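Long-range contacts in glutathione S-transferase (Acinetobacter baumannii, PDB 4MP4), which probably catalyses the conjugation of reduced glutathione to electrophilic substrates, as a dimeric bacterial member of the glutathione transferase family: residues 119-124 with 176-182; 107-112 with 143-147; 170-175 with 191-196; 104-108 with 165-170. All coordinates share one frame. Residues are numbered along the deposited sequence.

Interaction 1. Residues 119-124 with 176-182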
loop_
_atom_site.group_PDB
_atom_site.type_symbol
_atom_site.label_atom_id
_atom_site.label_comp_id
_atom_site.label_asym_id
_atom_site.label_seq_id
_atom_site.Cartn_x
_atom_site.Cartn_y
_atom_site.Cartn_z
ATOM N N ARG A 119 6.075 13.843 12.203
ATOM C CA ARG A 119 7.515 13.674 12.123
ATOM C C ARG A 119 7.898 13.376 10.686
ATOM O O ARG A 119 8.269 12.242 10.359
ATOM C CB ARG A 119 7.991 12.543 13.044
ATOM C CG ARG A 119 7.751 12.779 14.543
ATOM C CD ARG A 119 8.694 13.853 15.085
ATOM N NE ARG A 119 8.605 14.022 16.531
ATOM C CZ ARG A 119 7.914 14.989 17.132
ATOM N NH1 ARG A 119 7.234 15.876 16.412
ATOM N NH2 ARG A 119 7.901 15.066 18.458
ATOM N N PRO A 120 7.802 14.396 9.813
ATOM C CA PRO A 120 8.121 14.191 8.392
ATOM C C PRO A 120 9.617 13.946 8.233
ATOM O O PRO A 120 10.362 14.205 9.186
ATOM C CB PRO A 120 7.686 15.510 7.736
ATOM C CG PRO A 120 7.770 16.522 8.837
ATOM C CD PRO A 120 7.403 15.786 10.107
ATOM N N THR A 121 10.061 13.456 7.078
ATOM C CA THR A 121 11.486 13.133 6.912
ATOM C C THR A 121 12.435 14.339 7.057
ATOM O O THR A 121 13.638 14.173 7.210
ATOM C CB THR A 121 11.753 12.462 5.592
ATOM O OG1 THR A 121 11.265 13.303 4.539
ATOM C CG2 THR A 121 11.064 11.097 5.542
ATOM N N ASP A 122 11.875 15.539 7.008
ATOM C CA ASP A 122 12.568 16.781 7.345
ATOM C C ASP A 122 13.306 16.665 8.688
ATOM O O ASP A 122 14.405 17.192 8.846
ATOM C CB ASP A 122 11.547 17.935 7.418
ATOM C CG ASP A 122 10.711 18.054 6.161
ATOM O OD1 ASP A 122 9.832 17.190 5.919
ATOM O OD2 ASP A 122 10.926 19.022 5.402
ATOM N N VAL A 123 12.700 15.978 9.657
ATOM C CA VAL A 123 13.324 15.826 10.973
ATOM C C VAL A 123 14.579 14.943 10.941
ATOM O O VAL A 123 15.518 15.161 11.724
ATOM C CB VAL A 123 12.322 15.359 12.061
ATOM C CG1 VAL A 123 11.034 16.163 11.955
ATOM C CG2 VAL A 123 12.037 13.870 11.963
ATOM N N ILE A 124 14.616 13.987 10.009
ATOM C CA ILE A 124 15.789 13.132 9.810
ATOM C C ILE A 124 16.910 13.865 9.068
ATOM O O ILE A 124 18.083 13.720 9.403
ATOM C CB ILE A 124 15.432 11.842 9.012
ATOM C CG1 ILE A 124 14.383 11.015 9.753
ATOM C CG2 ILE A 124 16.684 11.017 8.689
ATOM C CD1 ILE A 124 13.789 9.907 8.911
ATOM N N ARG A 176 12.552 8.703 12.237
ATOM C CA ARG A 176 11.673 9.863 12.354
ATOM C C ARG A 176 11.563 10.257 13.815
ATOM O O ARG A 176 11.439 11.429 14.153
ATOM C CB ARG A 176 10.266 9.559 11.795
ATOM C CG ARG A 176 10.263 9.109 10.359
ATOM C CD ARG A 176 8.883 8.639 9.878
ATOM N NE ARG A 176 8.249 9.745 9.187
ATOM C CZ ARG A 176 7.938 9.756 7.903
ATOM N NH1 ARG A 176 8.140 8.688 7.162
ATOM N NH2 ARG A 176 7.391 10.838 7.381
ATOM N N LEU A 177 11.635 9.264 14.685
ATOM C CA LEU A 177 11.519 9.492 16.112
ATOM C C LEU A 177 12.884 9.756 16.736
ATOM O O LEU A 177 13.069 10.701 17.510
ATOM C CB LEU A 177 10.882 8.267 16.753
ATOM C CG LEU A 177 9.387 8.108 16.514
ATOM C CD1 LEU A 177 8.937 6.716 16.933
ATOM C CD2 LEU A 177 8.633 9.187 17.298
ATOM N N ILE A 178 13.842 8.909 16.393
ATOM C CA ILE A 178 15.175 8.984 16.968
ATOM C C ILE A 178 15.847 10.327 16.671
ATOM O O ILE A 178 16.318 11.015 17.580
ATOM C CB ILE A 178 16.046 7.828 16.456
ATOM C CG1 ILE A 178 15.466 6.491 16.952
ATOM C CG2 ILE A 178 17.478 8.005 16.910
ATOM C CD1 ILE A 178 15.897 5.290 16.159
ATOM N N GLN A 179 15.846 10.712 15.403
ATOM C CA GLN A 179 16.562 11.903 14.977
ATOM C C GLN A 179 15.904 13.174 15.475
ATOM O O GLN A 179 16.541 14.232 15.508
ATOM C CB GLN A 179 16.697 11.926 13.454
ATOM C CG GLN A 179 17.496 10.759 12.939
ATOM C CD GLN A 179 18.869 10.753 13.573
ATOM O OE1 GLN A 179 19.444 11.809 13.772
ATOM N NE2 GLN A 179 19.377 9.579 13.933
ATOM N N ASN A 180 14.634 13.066 15.870
ATOM C CA ASN A 180 13.895 14.214 16.371
ATOM C C ASN A 180 14.017 14.386 17.879
ATOM O O ASN A 180 13.654 15.422 18.421
ATOM C CB ASN A 180 12.433 14.147 15.939
ATOM C CG ASN A 180 11.704 15.480 16.110
ATOM O OD1 ASN A 180 11.739 16.348 15.229
ATOM N ND2 ASN A 180 11.042 15.643 17.238
ATOM N N GLY A 181 14.544 13.374 18.558
ATOM C CA GLY A 181 14.780 13.470 19.986
ATOM C C GLY A 181 13.775 12.704 20.815
ATOM O O GLY A 181 13.953 12.558 22.019
ATOM N N ASP A 182 12.721 12.201 20.181
ATOM C CA ASP A 182 11.658 11.495 20.902
ATOM C C ASP A 182 12.203 10.232 21.572
ATOM O O ASP A 182 13.278 9.746 21.218
ATOM C CB ASP A 182 10.503 11.130 19.957
ATOM C CG ASP A 182 9.896 12.341 19.271
ATOM O OD1 ASP A 182 9.488 13.288 19.973
ATOM O OD2 ASP A 182 9.827 12.349 18.024
HETATM O O HOH W 1 17.455 16.342 13.006
HETATM O O HOH W 2 19.329 14.035 11.852
#
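R176, in the last turns of helix 165-178, reaches across to segment 119-124: its NE donates a 2.8 Å hydrogen bond to R119 O, with a weaker one from NH2 to the same oxygen at 3.4 Å. R119 has just left helix 113-118, so this carbonyl is picked up by a side chain instead of a helical NH. The guanidinium of R176 passes close to P120, NH2 3.6 Å from P120 CA, and T121 CG2 lies over one of its faces, while R176 O touches V123 CG2 at 3.3 Å and R176 CG packs on I124 CD1 at 3.9 Å. Q179 sets its CB 3.9 Å from I124 CA; a water lies between I124 O and Q179 OE1, 2.8 and 2.9 Å from them, and the amide nitrogen of Q179 bonds to Q175. N180 lays its amide over a face of the R119 guanidinium, whereas its OD1 bonds to K129 N and lies 3.4 Å from V123 CG1. G181, with positive phi, ends helix 165-178 in a Schellman motif and turns the chain toward D182. There a two-pronged salt bridge forms: R119 NE to D182 OD2 at 2.6 Å and R119 NH2 to D182 OD1 at 2.8 Å. This Schellman-terminated helix is thus tied to the 119-124 connection, by R176 within it and D182 beyond it, in the C-terminal helical domain of the glutathione transferase fold.

Interaction 2. Residues 107-112 with 143-147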
loop_
_atom_site.group_PDB
_atom_site.type_symbol
_atom_site.label_atom_id
_atom_site.label_comp_id
_atom_site.label_asym_id
_atom_site.label_seq_id
_atom_site.Cartn_x
_atom_site.Cartn_y
_atom_site.Cartn_z
ATOM N N TRP A 107 1.736 -1.813 6.064
ATOM C CA TRP A 107 1.380 -1.173 7.310
ATOM C C TRP A 107 2.161 0.124 7.543
ATOM O O TRP A 107 1.573 1.160 7.887
ATOM C CB TRP A 107 1.597 -2.177 8.438
ATOM C CG TRP A 107 1.439 -1.595 9.768
ATOM C CD1 TRP A 107 0.286 -1.126 10.337
ATOM C CD2 TRP A 107 2.475 -1.406 10.735
ATOM N NE1 TRP A 107 0.547 -0.662 11.611
ATOM C CE2 TRP A 107 1.877 -0.822 11.869
ATOM C CE3 TRP A 107 3.842 -1.667 10.736
ATOM C CZ2 TRP A 107 2.618 -0.506 13.001
ATOM C CZ3 TRP A 107 4.570 -1.346 11.857
ATOM C CH2 TRP A 107 3.955 -0.769 12.975
ATOM N N LEU A 108 3.479 0.072 7.345
ATOM C CA LEU A 108 4.315 1.276 7.383
ATOM C C LEU A 108 3.859 2.337 6.387
ATOM O O LEU A 108 3.907 3.528 6.686
ATOM C CB LEU A 108 5.789 0.941 7.088
ATOM C CG LEU A 108 6.512 0.050 8.091
ATOM C CD1 LEU A 108 7.862 -0.397 7.543
ATOM C CD2 LEU A 108 6.643 0.782 9.432
ATOM N N ARG A 109 3.447 1.913 5.193
ATOM C CA ARG A 109 3.017 2.854 4.147
ATOM C C ARG A 109 1.717 3.576 4.486
ATOM O O ARG A 109 1.601 4.772 4.244
ATOM C CB ARG A 109 2.851 2.145 2.799
ATOM C CG ARG A 109 2.174 2.992 1.709
ATOM C CD ARG A 109 3.128 4.010 1.123
ATOM N NE ARG A 109 2.490 4.994 0.244
ATOM C CZ ARG A 109 1.987 6.163 0.652
ATOM N NH1 ARG A 109 1.992 6.504 1.944
ATOM N NH2 ARG A 109 1.456 6.992 -0.236
ATOM N N SER A 110 0.759 2.854 5.066
ATOM C CA SER A 110 -0.610 3.341 5.194
ATOM C C SER A 110 -1.108 3.637 6.604
ATOM O O SER A 110 -1.991 4.478 6.781
ATOM C CB SER A 110 -1.575 2.352 4.547
ATOM O OG SER A 110 -1.420 2.395 3.140
ATOM N N ASP A 111 -0.590 2.918 7.597
ATOM C CA ASP A 111 -0.928 3.217 8.981
ATOM C C ASP A 111 0.087 4.221 9.537
ATOM O O ASP A 111 0.897 4.776 8.782
ATOM C CB ASP A 111 -0.969 1.937 9.806
ATOM C CG ASP A 111 -1.529 2.151 11.201
ATOM O OD1 ASP A 111 -2.164 3.205 11.441
ATOM O OD2 ASP A 111 -1.324 1.269 12.063
ATOM N N LEU A 112 0.034 4.461 10.846
ATOM C CA LEU A 112 0.957 5.363 11.531
ATOM C C LEU A 112 0.840 6.772 10.974
ATOM O O LEU A 112 1.804 7.513 10.967
ATOM C CB LEU A 112 2.400 4.842 11.439
ATOM C CG LEU A 112 2.581 3.403 11.929
ATOM C CD1 LEU A 112 4.046 2.945 11.838
ATOM C CD2 LEU A 112 2.086 3.281 13.350
ATOM N N LYS A 143 2.587 1.898 18.951
ATOM C CA LYS A 143 2.183 0.800 18.101
ATOM C C LYS A 143 3.363 0.335 17.248
ATOM O O LYS A 143 3.563 -0.857 17.053
ATOM C CB LYS A 143 1.004 1.230 17.244
ATOM C CG LYS A 143 0.256 0.092 16.627
ATOM C CD LYS A 143 -1.000 0.624 15.973
ATOM C CE LYS A 143 -1.524 -0.330 14.910
ATOM N NZ LYS A 143 -2.236 0.433 13.850
ATOM N N LEU A 144 4.151 1.290 16.767
ATOM C CA LEU A 144 5.382 1.013 16.050
ATOM C C LEU A 144 6.375 0.264 16.934
ATOM O O LEU A 144 6.973 -0.724 16.505
ATOM C CB LEU A 144 6.017 2.326 15.540
ATOM C CG LEU A 144 7.404 2.224 14.888
ATOM C CD1 LEU A 144 7.338 1.391 13.598
ATOM C CD2 LEU A 144 8.027 3.590 14.604
ATOM N N PHE A 145 6.564 0.743 18.160
ATOM C CA PHE A 145 7.493 0.097 19.085
ATOM C C PHE A 145 7.023 -1.322 19.402
ATOM O O PHE A 145 7.827 -2.252 19.488
ATOM C CB PHE A 145 7.613 0.870 20.401
ATOM C CG PHE A 145 8.160 2.265 20.260
ATOM C CD1 PHE A 145 9.015 2.595 19.223
ATOM C CD2 PHE A 145 7.822 3.250 21.194
ATOM C CE1 PHE A 145 9.515 3.886 19.103
ATOM C CE2 PHE A 145 8.315 4.534 21.085
ATOM C CZ PHE A 145 9.167 4.855 20.043
ATOM N N PHE A 146 5.719 -1.476 19.610
ATOM C CA PHE A 146 5.158 -2.780 19.934
ATOM C C PHE A 146 5.485 -3.787 18.839
ATOM O O PHE A 146 6.088 -4.827 19.101
ATOM C CB PHE A 146 3.642 -2.690 20.150
ATOM C CG PHE A 146 2.982 -4.029 20.360
ATOM C CD1 PHE A 146 2.901 -4.587 21.632
ATOM C CD2 PHE A 146 2.446 -4.734 19.285
ATOM C CE1 PHE A 146 2.298 -5.822 21.822
ATOM C CE2 PHE A 146 1.839 -5.971 19.466
ATOM C CZ PHE A 146 1.766 -6.512 20.735
ATOM N N VAL A 147 5.116 -3.447 17.609
ATOM C CA VAL A 147 5.344 -4.298 16.442
ATOM C C VAL A 147 6.820 -4.603 16.166
ATOM O O VAL A 147 7.184 -5.744 15.909
ATOM C CB VAL A 147 4.685 -3.690 15.183
ATOM C CG1 VAL A 147 4.978 -4.549 13.942
ATOM C CG2 VAL A 147 3.177 -3.538 15.400
#
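This is a helix-to-helix contact of the C-terminal domain, largely apolar with a charged pair at its margin, where helix 95-110 ends against the flank of helix 135-151. W107 contributes the largest buried area: its CH2 lies 3.7 Å from V147 CB and 4.1 Å from L144 CD1, while K143 NZ is modelled near the ring edge. L144 CD1 also meets L112 CD1 at 4.0 Å and L108 CD2 at 4.3 Å. D111, the first residue beyond the helix, is hydrogen-bonded by W107 NE1 and forms a salt bridge with K143; D111 OD2 and K143 NZ are modelled too close, so both positions are less certain. L112 then occupies the N-cap position of helix 113-118, its CA-to-CB bond pointing toward segment 143-147. Around this contact, L170 and M173 of helix 165-178 pack on L144, and beyond W107 and S110 lies the second subunit, with E73 of that subunit packing on W107 and its S110 meeting S110 in a weak hydrogen bond.

Interaction 3. Residues 170-175 with 191-196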
loop_
_atom_site.group_PDB
_atom_site.type_symbol
_atom_site.label_atom_id
_atom_site.label_comp_id
_atom_site.label_asym_id
_atom_site.label_seq_id
_atom_site.Cartn_x
_atom_site.Cartn_y
_atom_site.Cartn_z
ATOM N N LEU A 170 11.687 0.102 7.989
ATOM C CA LEU A 170 11.410 0.196 9.414
ATOM C C LEU A 170 12.386 1.158 10.076
ATOM O O LEU A 170 11.983 2.011 10.864
ATOM C CB LEU A 170 11.496 -1.185 10.082
ATOM C CG LEU A 170 11.239 -1.232 11.598
ATOM C CD1 LEU A 170 9.801 -0.824 11.944
ATOM C CD2 LEU A 170 11.528 -2.614 12.148
ATOM N N ALA A 171 13.667 1.020 9.753
ATOM C CA ALA A 171 14.679 1.932 10.282
ATOM C C ALA A 171 14.335 3.389 9.991
ATOM O O ALA A 171 14.436 4.230 10.877
ATOM C CB ALA A 171 16.068 1.597 9.751
ATOM N N LEU A 172 13.939 3.690 8.755
ATOM C CA LEU A 172 13.615 5.071 8.412
ATOM C C LEU A 172 12.461 5.552 9.292
ATOM O O LEU A 172 12.489 6.664 9.813
ATOM C CB LEU A 172 13.311 5.249 6.918
ATOM C CG LEU A 172 12.932 6.690 6.547
ATOM C CD1 LEU A 172 13.424 7.042 5.137
ATOM C CD2 LEU A 172 11.388 6.988 6.720
ATOM N N MET A 173 11.461 4.697 9.460
ATOM C CA MET A 173 10.314 5.005 10.313
ATOM C C MET A 173 10.767 5.306 11.722
ATOM O O MET A 173 10.343 6.302 12.306
ATOM C CB MET A 173 9.311 3.851 10.326
ATOM C CG MET A 173 7.980 4.214 10.945
ATOM S SD MET A 173 7.073 5.566 10.127
ATOM C CE MET A 173 6.224 4.728 8.800
ATOM N N LEU A 174 11.636 4.459 12.265
ATOM C CA LEU A 174 12.147 4.678 13.617
ATOM C C LEU A 174 12.995 5.957 13.711
ATOM O O LEU A 174 12.976 6.653 14.728
ATOM C CB LEU A 174 12.940 3.461 14.102
ATOM C CG LEU A 174 12.155 2.197 14.458
ATOM C CD1 LEU A 174 13.091 1.001 14.567
ATOM C CD2 LEU A 174 11.439 2.405 15.764
ATOM N N GLN A 175 13.709 6.266 12.630
ATOM C CA GLN A 175 14.584 7.420 12.572
ATOM C C GLN A 175 13.808 8.725 12.671
ATOM O O GLN A 175 14.338 9.728 13.149
ATOM C CB GLN A 175 15.444 7.390 11.303
ATOM C CG GLN A 175 16.720 6.517 11.419
ATOM C CD GLN A 175 17.803 7.147 12.300
ATOM O OE1 GLN A 175 17.543 7.572 13.424
ATOM N NE2 GLN A 175 19.018 7.216 11.782
ATOM N N TYR A 191 19.172 -1.242 16.564
ATOM C CA TYR A 191 18.662 -1.795 15.312
ATOM C C TYR A 191 18.660 -0.757 14.202
ATOM O O TYR A 191 19.179 -0.990 13.113
ATOM C CB TYR A 191 17.230 -2.320 15.478
ATOM C CG TYR A 191 16.594 -2.710 14.154
ATOM C CD1 TYR A 191 16.983 -3.871 13.490
ATOM C CD2 TYR A 191 15.611 -1.920 13.570
ATOM C CE1 TYR A 191 16.418 -4.231 12.285
ATOM C CE2 TYR A 191 15.028 -2.273 12.369
ATOM C CZ TYR A 191 15.440 -3.429 11.719
ATOM O OH TYR A 191 14.882 -3.789 10.507
ATOM N N ALA A 192 18.064 0.392 14.486
ATOM C CA ALA A 192 17.940 1.438 13.483
ATOM C C ALA A 192 19.307 1.967 13.040
ATOM O O ALA A 192 19.543 2.123 11.856
ATOM C CB ALA A 192 17.077 2.560 14.011
ATOM N N LEU A 193 20.210 2.218 13.992
ATOM C CA LEU A 193 21.525 2.769 13.663
ATOM C C LEU A 193 22.298 1.824 12.767
ATOM O O LEU A 193 22.916 2.231 11.791
ATOM C CB LEU A 193 22.347 3.070 14.926
ATOM C CG LEU A 193 23.870 3.173 14.679
ATOM C CD1 LEU A 193 24.273 4.422 13.863
ATOM C CD2 LEU A 193 24.689 3.080 15.979
ATOM N N GLN A 194 22.258 0.551 13.114
ATOM C CA GLN A 194 22.922 -0.450 12.316
ATOM C C GLN A 194 22.314 -0.505 10.919
ATOM O O GLN A 194 23.032 -0.581 9.922
ATOM C CB GLN A 194 22.851 -1.812 12.999
ATOM C CG GLN A 194 23.224 -2.936 12.069
ATOM C CD GLN A 194 23.324 -4.279 12.760
ATOM O OE1 GLN A 194 23.556 -5.296 12.109
ATOM N NE2 GLN A 194 23.157 -4.292 14.083
ATOM N N GLN A 195 20.991 -0.454 10.836
ATOM C CA GLN A 195 20.356 -0.454 9.527
ATOM C C GLN A 195 20.794 0.743 8.685
ATOM O O GLN A 195 20.950 0.634 7.473
ATOM C CB GLN A 195 18.830 -0.529 9.649
ATOM C CG GLN A 195 18.342 -1.869 10.232
ATOM C CD GLN A 195 18.960 -3.082 9.524
ATOM O OE1 GLN A 195 19.178 -3.056 8.317
ATOM N NE2 GLN A 195 19.236 -4.143 10.278
ATOM N N TRP A 196 21.011 1.876 9.349
ATOM C CA TRP A 196 21.395 3.120 8.685
ATOM C C TRP A 196 22.813 3.045 8.108
ATOM O O TRP A 196 23.157 3.803 7.202
ATOM C CB TRP A 196 21.272 4.298 9.671
ATOM C CG TRP A 196 20.696 5.535 9.070
ATOM C CD1 TRP A 196 21.292 6.765 8.989
ATOM C CD2 TRP A 196 19.406 5.669 8.452
ATOM N NE1 TRP A 196 20.449 7.656 8.358
ATOM C CE2 TRP A 196 19.278 7.007 8.020
ATOM C CE3 TRP A 196 18.339 4.786 8.217
ATOM C CZ2 TRP A 196 18.139 7.491 7.375
ATOM C CZ3 TRP A 196 17.193 5.271 7.572
ATOM C CH2 TRP A 196 17.111 6.602 7.152
#
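Helices 170-175 and 191-196 cross at -121°, their axes 8.8 Å apart at closest, and the nearest CA atoms, those of A171 and A192, are 4.6 Å apart. Alanine at both positions makes this approach possible within the buried interior of the C-terminal helical domain of the glutathione transferase fold, where helix 165-178 is the central element. A171 CB rests on Q195 CB at 3.5 Å and on A192 CB at 4.5 Å, so the crossing point is filled by small groups and the first carbons of a longer side chain. Larger residues surround it. The Y191 ring meets L170, with CE2 3.5 Å from L170 CD2, and receives L174 CD1 at its edge, 4.0 Å from Y191 CD2; its hydroxyl is hydrogen-bonded to D167, one turn before A171, so the same ring is fixed by both apolar and polar contacts. L174 CB also lies 4.2 Å from A192 CB. W196 closes the other part of the interface: its CZ3 is 3.7 Å from L172 CA and 3.9 Å from L172 CB, and I124 of helix 122-125 packs on the same indole, as do V201 and L205 of helix 199-215. Q175, whose OE1 is hydrogen-bonded to Q179, reaches over one face of that indole: its CG stands 4.0 Å from the centroid of the W196 six-membered ring, 9° off the normal, a CH-pi contact.

Interaction 4. Residues 104-108 with 165-170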
loop_
_atom_site.group_PDB
_atom_site.type_symbol
_atom_site.label_atom_id
_atom_site.label_comp_id
_atom_site.label_asym_id
_atom_site.label_seq_id
_atom_site.Cartn_x
_atom_site.Cartn_y
_atom_site.Cartn_z
ATOM N N ILE A 104 4.131 -5.863 6.867
ATOM C CA ILE A 104 4.815 -4.789 7.582
ATOM C C ILE A 104 5.043 -3.573 6.674
ATOM O O ILE A 104 4.776 -2.431 7.070
ATOM C CB ILE A 104 6.144 -5.282 8.217
ATOM C CG1 ILE A 104 5.863 -6.457 9.151
ATOM C CG2 ILE A 104 6.825 -4.165 8.966
ATOM C CD1 ILE A 104 4.687 -6.188 10.170
ATOM N N GLN A 105 5.505 -3.833 5.455
ATOM C CA GLN A 105 5.619 -2.813 4.413
ATOM C C GLN A 105 4.292 -2.072 4.120
ATOM O O GLN A 105 4.285 -0.847 3.966
ATOM C CB GLN A 105 6.149 -3.444 3.126
ATOM C CG GLN A 105 6.457 -2.455 2.034
ATOM C CD GLN A 105 7.035 -3.127 0.802
ATOM O OE1 GLN A 105 6.330 -3.816 0.068
ATOM N NE2 GLN A 105 8.324 -2.933 0.573
ATOM N N ALA A 106 3.185 -2.799 4.028
ATOM C CA ALA A 106 1.927 -2.154 3.708
ATOM C C ALA A 106 1.502 -1.279 4.879
ATOM O O ALA A 106 1.032 -0.141 4.719
ATOM C CB ALA A 106 0.861 -3.176 3.357
ATOM N N TRP A 107 1.736 -1.813 6.064
ATOM C CA TRP A 107 1.380 -1.173 7.310
ATOM C C TRP A 107 2.161 0.124 7.543
ATOM O O TRP A 107 1.573 1.160 7.887
ATOM C CB TRP A 107 1.597 -2.177 8.438
ATOM C CG TRP A 107 1.439 -1.595 9.768
ATOM C CD1 TRP A 107 0.286 -1.126 10.337
ATOM C CD2 TRP A 107 2.475 -1.406 10.735
ATOM N NE1 TRP A 107 0.547 -0.662 11.611
ATOM C CE2 TRP A 107 1.877 -0.822 11.869
ATOM C CE3 TRP A 107 3.842 -1.667 10.736
ATOM C CZ2 TRP A 107 2.618 -0.506 13.001
ATOM C CZ3 TRP A 107 4.570 -1.346 11.857
ATOM C CH2 TRP A 107 3.955 -0.769 12.975
ATOM N N LEU A 108 3.479 0.072 7.345
ATOM C CA LEU A 108 4.315 1.276 7.383
ATOM C C LEU A 108 3.859 2.337 6.387
ATOM O O LEU A 108 3.907 3.528 6.686
ATOM C CB LEU A 108 5.789 0.941 7.088
ATOM C CG LEU A 108 6.512 0.050 8.091
ATOM C CD1 LEU A 108 7.862 -0.397 7.543
ATOM C CD2 LEU A 108 6.643 0.782 9.432
ATOM N N ILE A 165 14.410 -5.453 2.258
ATOM C CA ILE A 165 14.123 -4.030 2.043
ATOM C C ILE A 165 13.281 -3.451 3.207
ATOM O O ILE A 165 13.282 -2.237 3.451
ATOM C CB ILE A 165 13.430 -3.811 0.667
ATOM C CG1 ILE A 165 13.415 -2.335 0.255
ATOM C CG2 ILE A 165 12.041 -4.390 0.667
ATOM C CD1 ILE A 165 14.793 -1.737 0.074
ATOM N N VAL A 166 12.599 -4.325 3.948
ATOM C CA VAL A 166 11.724 -3.878 5.018
ATOM C C VAL A 166 12.559 -3.422 6.221
ATOM O O VAL A 166 12.101 -2.605 7.039
ATOM C CB VAL A 166 10.667 -4.957 5.416
ATOM C CG1 VAL A 166 9.689 -4.394 6.429
ATOM C CG2 VAL A 166 9.896 -5.423 4.207
ATOM N N ASP A 167 13.792 -3.928 6.327
ATOM C CA ASP A 167 14.682 -3.420 7.375
ATOM C C ASP A 167 14.936 -1.933 7.143
ATOM O O ASP A 167 14.896 -1.118 8.085
ATOM C CB ASP A 167 16.005 -4.191 7.466
ATOM C CG ASP A 167 15.821 -5.627 7.976
ATOM O OD1 ASP A 167 15.474 -5.809 9.183
ATOM O OD2 ASP A 167 16.039 -6.572 7.162
ATOM N N ALA A 168 15.150 -1.576 5.879
ATOM C CA ALA A 168 15.451 -0.194 5.535
ATOM C C ALA A 168 14.217 0.695 5.770
ATOM O O ALA A 168 14.343 1.857 6.186
ATOM C CB ALA A 168 15.960 -0.089 4.095
ATOM N N GLU A 169 13.033 0.133 5.537
ATOM C CA GLU A 169 11.785 0.883 5.680
ATOM C C GLU A 169 11.449 1.117 7.156
ATOM O O GLU A 169 10.981 2.194 7.530
ATOM C CB GLU A 169 10.622 0.166 4.982
ATOM C CG GLU A 169 10.787 -0.023 3.480
ATOM C CD GLU A 169 9.792 -1.046 2.894
ATOM O OE1 GLU A 169 9.163 -1.776 3.680
ATOM O OE2 GLU A 169 9.640 -1.124 1.658
ATOM N N LEU A 170 11.687 0.102 7.989
ATOM C CA LEU A 170 11.410 0.196 9.414
ATOM C C LEU A 170 12.386 1.158 10.076
ATOM O O LEU A 170 11.983 2.011 10.864
ATOM C CB LEU A 170 11.496 -1.185 10.082
ATOM C CG LEU A 170 11.239 -1.232 11.598
ATOM C CD1 LEU A 170 9.801 -0.824 11.944
ATOM C CD2 LEU A 170 11.528 -2.614 12.148
#
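L108 lies across the E169-L170 step of the facing helix, its CD1 3.8 Å from E169 CB and 3.9 Å from L170 N, while its CD2 approaches L170 CD1 at 4.3 Å. One turn earlier on helix 95-110, I104 CG2 meets V166 CG1 at 3.8 Å, and Q105 brings its CB within 4.4 Å of V166 CG2. The pairs advance together along both chains, I104 and Q105 opposite V166, then L108 opposite E169 and L170, because the two segments run roughly parallel: their axes cross at 26° and come no closer than 10.2 Å. That separation is spanned by branched aliphatic side chains. Beside them lies a polar link, with Q105 NE2 donating a very short hydrogen bond of 2.5 Å to E169 OE2; the same amide nitrogen is also hydrogen-bonded to Y91. The link faces the N-terminal domain, since S75 and L78 of helix 74-84 pack on Q105 and T23 of helix 19-30 touches E169. Next to V166, D167 turns away from helix 95-110 and bonds to S164 N and to the hydroxyl of Y191, consistent with the S/T-x-x-D capping box that begins this helix in many glutathione transferases. Two near-parallel helices packed in this way belong to the C-terminal bundle of the glutathione transferase fold, here at its junction with the thioredoxin-like domain.

Interactions 3 and 4 are buried and share L170, holding helix 165-178 against helix 186-196 by close alanine contact and against helix 95-110 by longer aliphatic side chains; the hydroxyl of Y191 in one reaches D167 OD1 in the other. Interaction 2 shares W107 and L108 with interaction 4, borders the second subunit and adds a charged pair at the margin of its apolar centre. Interaction 1, about 17 Å from interaction 4 between centres, secures the far end of helix 165-178; it is partly buried and the most polar, with two buried arginines, a carboxylate and, toward Q179, water. I124 carries interaction 1 into interaction 3, and L177 touches F145 and L144 of interaction 2.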